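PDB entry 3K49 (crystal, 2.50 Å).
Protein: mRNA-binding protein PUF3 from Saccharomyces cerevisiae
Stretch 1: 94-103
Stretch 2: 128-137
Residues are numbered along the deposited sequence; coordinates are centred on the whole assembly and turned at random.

Stretch 1 94-103: KNTLVDQFKG
Stretch 2 (128-137) NQRIELVLEL

Neighbouring helices in repeat proteins often run side by side in the same direction, with a small apolar centre and polar links at its margins. Two segments of the mRNA-binding protein PUF3 provide a compact example. The first segment continues a helix begun earlier in the chain; Lys102 and Gly103 are loop. The second segment also continues a helix begun earlier and takes a 3-10 turn at 135-137. The axes approach to 10.9 Å, with their N-to-C directions 14° apart. Register is set by CA-to-CA distances of 7.6 Å for Val98 and Gln129, 6.5 Å for Lys102 and Leu133, and 7.3 Å for Gly103 and Glu136. The contact buries 414 Å², both sides summed.

Along the second segment, Asn128 stays out of reach, and contact begins with Gln129, whose CB points toward the partner helix. Its rotamer is m, t, with chi3 at -40°, and Gln129 NE2 donates a hydrogen bond to Asn95 OD1 at 3.0 Å and 159°. Asn95 meets it with chi1 m and chi2 at -13°. The same Gln129 NE2 lies 4.0 Å from Val98 CG1, so the amide also packs against the valine (chi1 t).

Arg130 points away and Ile131 is out of reach; one turn on from Gln129, Glu132 points toward the first segment in an extended t, t rotamer with chi3 at 139°. Glu132 OE1 is 3.1 Å from Lys102 CE and 3.6 Å from Lys102 NZ, the latter a long salt bridge. Lys102 NZ also forms a salt bridge with Asp99 OD1 at 3.1 Å, its hydrogen bond weak, so one ammonium group serves carboxylates from both segments.

Leu133, whose N is hydrogen-bonded to Gln129 O at 3.0 Å, forms the apolar centre. Its CB points sideways, but the m, t rotamer brings the methyls nearer: Leu133 CD1 lies 4.4 Å from Val98 CG1, and Leu133 CD2 lies 4.0 Å from Phe101 CB. The phenylalanine ring (chi1 m, chi2 -16°) leads away, leaving its CB to make this contact.

Beyond Val134 and Leu135, the CA-to-CB bond of Glu136 points toward the first segment, with chi1 m, chi2 t and chi3 at 36°. Gly103 N donates to Glu136 OE2 at 3.1 Å and 171° and, weakly, to Glu136 OE1 at 3.1 Å and 125°. Gly103 adopts phi/psi of 87/-3, where a CB would jam against the preceding carbonyl O; this conformation calls for glycine. Leu137 makes no contact with the first segment.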

# COMPACT_ATOMS: atom_id res chain seq x y z
N LYS A 94 3.58 29.90 2.53
CA LYS A 94 3.07 28.67 3.09
C LYS A 94 2.18 28.95 4.30
O LYS A 94 1.07 28.42 4.38
CB LYS A 94 4.23 27.72 3.41
CG LYS A 94 4.91 27.18 2.15
CD LYS A 94 5.84 26.03 2.43
CE LYS A 94 7.29 26.45 2.49
NZ LYS A 94 8.20 25.26 2.32
N ASN A 95 2.63 29.80 5.23
CA ASN A 95 1.85 30.15 6.42
C ASN A 95 0.49 30.73 6.05
O ASN A 95 -0.52 30.46 6.69
CB ASN A 95 2.60 31.16 7.29
CG ASN A 95 3.85 30.58 7.92
OD1 ASN A 95 4.07 29.36 7.91
ND2 ASN A 95 4.70 31.46 8.47
N THR A 96 0.47 31.52 4.99
CA THR A 96 -0.75 32.17 4.55
C THR A 96 -1.79 31.17 4.05
O THR A 96 -2.98 31.32 4.33
CB THR A 96 -0.45 33.21 3.46
OG1 THR A 96 0.28 34.30 4.03
CG2 THR A 96 -1.74 33.72 2.81
N LEU A 97 -1.34 30.18 3.30
CA LEU A 97 -2.22 29.14 2.79
C LEU A 97 -2.74 28.28 3.94
O LEU A 97 -3.92 27.94 4.00
CB LEU A 97 -1.46 28.26 1.81
CG LEU A 97 -0.95 28.92 0.54
CD1 LEU A 97 -0.17 27.89 -0.31
CD2 LEU A 97 -2.08 29.54 -0.24
N VAL A 98 -1.84 27.93 4.86
CA VAL A 98 -2.21 27.16 6.03
C VAL A 98 -3.32 27.88 6.80
O VAL A 98 -4.31 27.28 7.19
CB VAL A 98 -1.00 26.88 6.95
CG1 VAL A 98 -1.46 26.34 8.29
CG2 VAL A 98 -0.06 25.88 6.30
N ASP A 99 -3.14 29.18 6.99
CA ASP A 99 -4.12 29.97 7.72
C ASP A 99 -5.47 30.03 6.99
O ASP A 99 -6.49 30.32 7.61
CB ASP A 99 -3.59 31.37 7.99
CG ASP A 99 -2.30 31.34 8.81
OD1 ASP A 99 -1.95 30.25 9.33
OD2 ASP A 99 -1.64 32.40 8.93
N GLN A 100 -5.47 29.75 5.69
CA GLN A 100 -6.72 29.61 4.96
C GLN A 100 -7.31 28.19 5.07
O GLN A 100 -8.46 27.96 4.68
CB GLN A 100 -6.55 29.98 3.49
CG GLN A 100 -6.50 31.47 3.25
CD GLN A 100 -6.43 31.79 1.78
OE1 GLN A 100 -7.05 31.11 0.96
NE2 GLN A 100 -5.65 32.81 1.43
N PHE A 101 -6.51 27.25 5.57
CA PHE A 101 -6.98 25.87 5.69
C PHE A 101 -7.62 25.66 7.06
O PHE A 101 -8.57 24.87 7.19
CB PHE A 101 -5.85 24.86 5.46
CG PHE A 101 -5.33 24.84 4.04
CD1 PHE A 101 -6.06 25.43 3.01
CD2 PHE A 101 -4.13 24.22 3.74
CE1 PHE A 101 -5.59 25.41 1.69
CE2 PHE A 101 -3.65 24.19 2.43
CZ PHE A 101 -4.38 24.79 1.40
N LYS A 102 -7.13 26.39 8.06
CA LYS A 102 -7.66 26.33 9.42
C LYS A 102 -9.18 26.46 9.44
O LYS A 102 -9.73 27.42 8.90
CB LYS A 102 -7.04 27.40 10.31
CG LYS A 102 -5.59 27.13 10.70
CD LYS A 102 -5.09 28.23 11.62
CE LYS A 102 -3.62 28.56 11.38
NZ LYS A 102 -3.22 29.81 12.09
N GLY A 103 -9.84 25.49 10.07
CA GLY A 103 -11.29 25.45 10.16
C GLY A 103 -11.93 24.77 8.97
O GLY A 103 -13.14 24.61 8.92
N ASN A 128 4.52 21.64 13.70
CA ASN A 128 3.42 22.16 14.51
C ASN A 128 2.18 22.47 13.70
O ASN A 128 1.06 22.31 14.18
CB ASN A 128 3.85 23.42 15.26
CG ASN A 128 4.96 23.14 16.25
OD1 ASN A 128 5.00 22.08 16.89
ND2 ASN A 128 5.89 24.09 16.37
N GLN A 129 2.37 22.93 12.47
CA GLN A 129 1.25 23.22 11.60
C GLN A 129 0.58 21.94 11.15
O GLN A 129 -0.63 21.91 10.95
CB GLN A 129 1.68 24.07 10.40
CG GLN A 129 1.83 25.53 10.73
CD GLN A 129 2.60 26.29 9.67
OE1 GLN A 129 3.59 25.80 9.12
NE2 GLN A 129 2.16 27.51 9.40
N ARG A 130 1.36 20.87 10.98
CA ARG A 130 0.79 19.58 10.61
C ARG A 130 -0.24 19.11 11.62
O ARG A 130 -1.40 18.84 11.28
CB ARG A 130 1.88 18.52 10.49
CG ARG A 130 2.70 18.61 9.26
CD ARG A 130 3.88 17.68 9.38
NE ARG A 130 4.98 18.16 8.55
CZ ARG A 130 6.25 17.91 8.79
NH1 ARG A 130 6.59 17.18 9.85
NH2 ARG A 130 7.19 18.41 7.99
N ILE A 131 0.18 19.03 12.87
CA ILE A 131 -0.68 18.51 13.93
C ILE A 131 -1.87 19.46 14.15
O ILE A 131 -3.01 19.03 14.36
CB ILE A 131 0.12 18.24 15.24
CG1 ILE A 131 -0.81 17.73 16.34
CG2 ILE A 131 0.88 19.48 15.69
CD1 ILE A 131 -1.60 16.47 15.93
N GLU A 132 -1.60 20.75 14.05
CA GLU A 132 -2.65 21.76 14.19
C GLU A 132 -3.78 21.53 13.19
O GLU A 132 -4.96 21.59 13.56
CB GLU A 132 -2.03 23.14 13.99
CG GLU A 132 -2.89 24.31 14.41
CD GLU A 132 -2.22 25.65 14.09
OE1 GLU A 132 -2.91 26.57 13.63
OE2 GLU A 132 -0.98 25.76 14.28
N LEU A 133 -3.43 21.27 11.94
CA LEU A 133 -4.41 20.94 10.90
C LEU A 133 -5.10 19.58 11.11
O LEU A 133 -6.31 19.46 11.00
CB LEU A 133 -3.76 20.97 9.51
CG LEU A 133 -3.45 22.35 8.93
CD1 LEU A 133 -2.85 22.19 7.55
CD2 LEU A 133 -4.71 23.23 8.88
N VAL A 134 -4.30 18.56 11.41
CA VAL A 134 -4.82 17.22 11.58
C VAL A 134 -5.78 17.09 12.77
O VAL A 134 -6.74 16.32 12.72
CB VAL A 134 -3.68 16.18 11.67
CG1 VAL A 134 -4.23 14.83 12.08
CG2 VAL A 134 -2.95 16.09 10.33
N LEU A 135 -5.53 17.85 13.84
CA LEU A 135 -6.41 17.86 15.01
C LEU A 135 -7.87 18.13 14.67
O LEU A 135 -8.76 17.81 15.46
CB LEU A 135 -5.92 18.89 16.04
CG LEU A 135 -5.16 18.33 17.24
CD1 LEU A 135 -3.87 19.08 17.48
CD2 LEU A 135 -6.02 18.37 18.48
N GLU A 136 -8.11 18.72 13.51
CA GLU A 136 -9.47 19.08 13.11
C GLU A 136 -10.23 17.85 12.66
O GLU A 136 -11.45 17.92 12.44
CB GLU A 136 -9.45 20.10 11.98
CG GLU A 136 -8.92 21.46 12.39
CD GLU A 136 -8.94 22.46 11.25
OE1 GLU A 136 -9.90 22.42 10.44
OE2 GLU A 136 -8.01 23.30 11.18
N LEU A 137 -9.51 16.74 12.52
CA LEU A 137 -10.09 15.49 12.07
C LEU A 137 -10.26 14.54 13.25
O LEU A 137 -10.65 13.39 13.06
CB LEU A 137 -9.21 14.85 10.99
CG LEU A 137 -8.97 15.68 9.73
CD1 LEU A 137 -7.87 15.05 8.87
CD2 LEU A 137 -10.24 15.85 8.93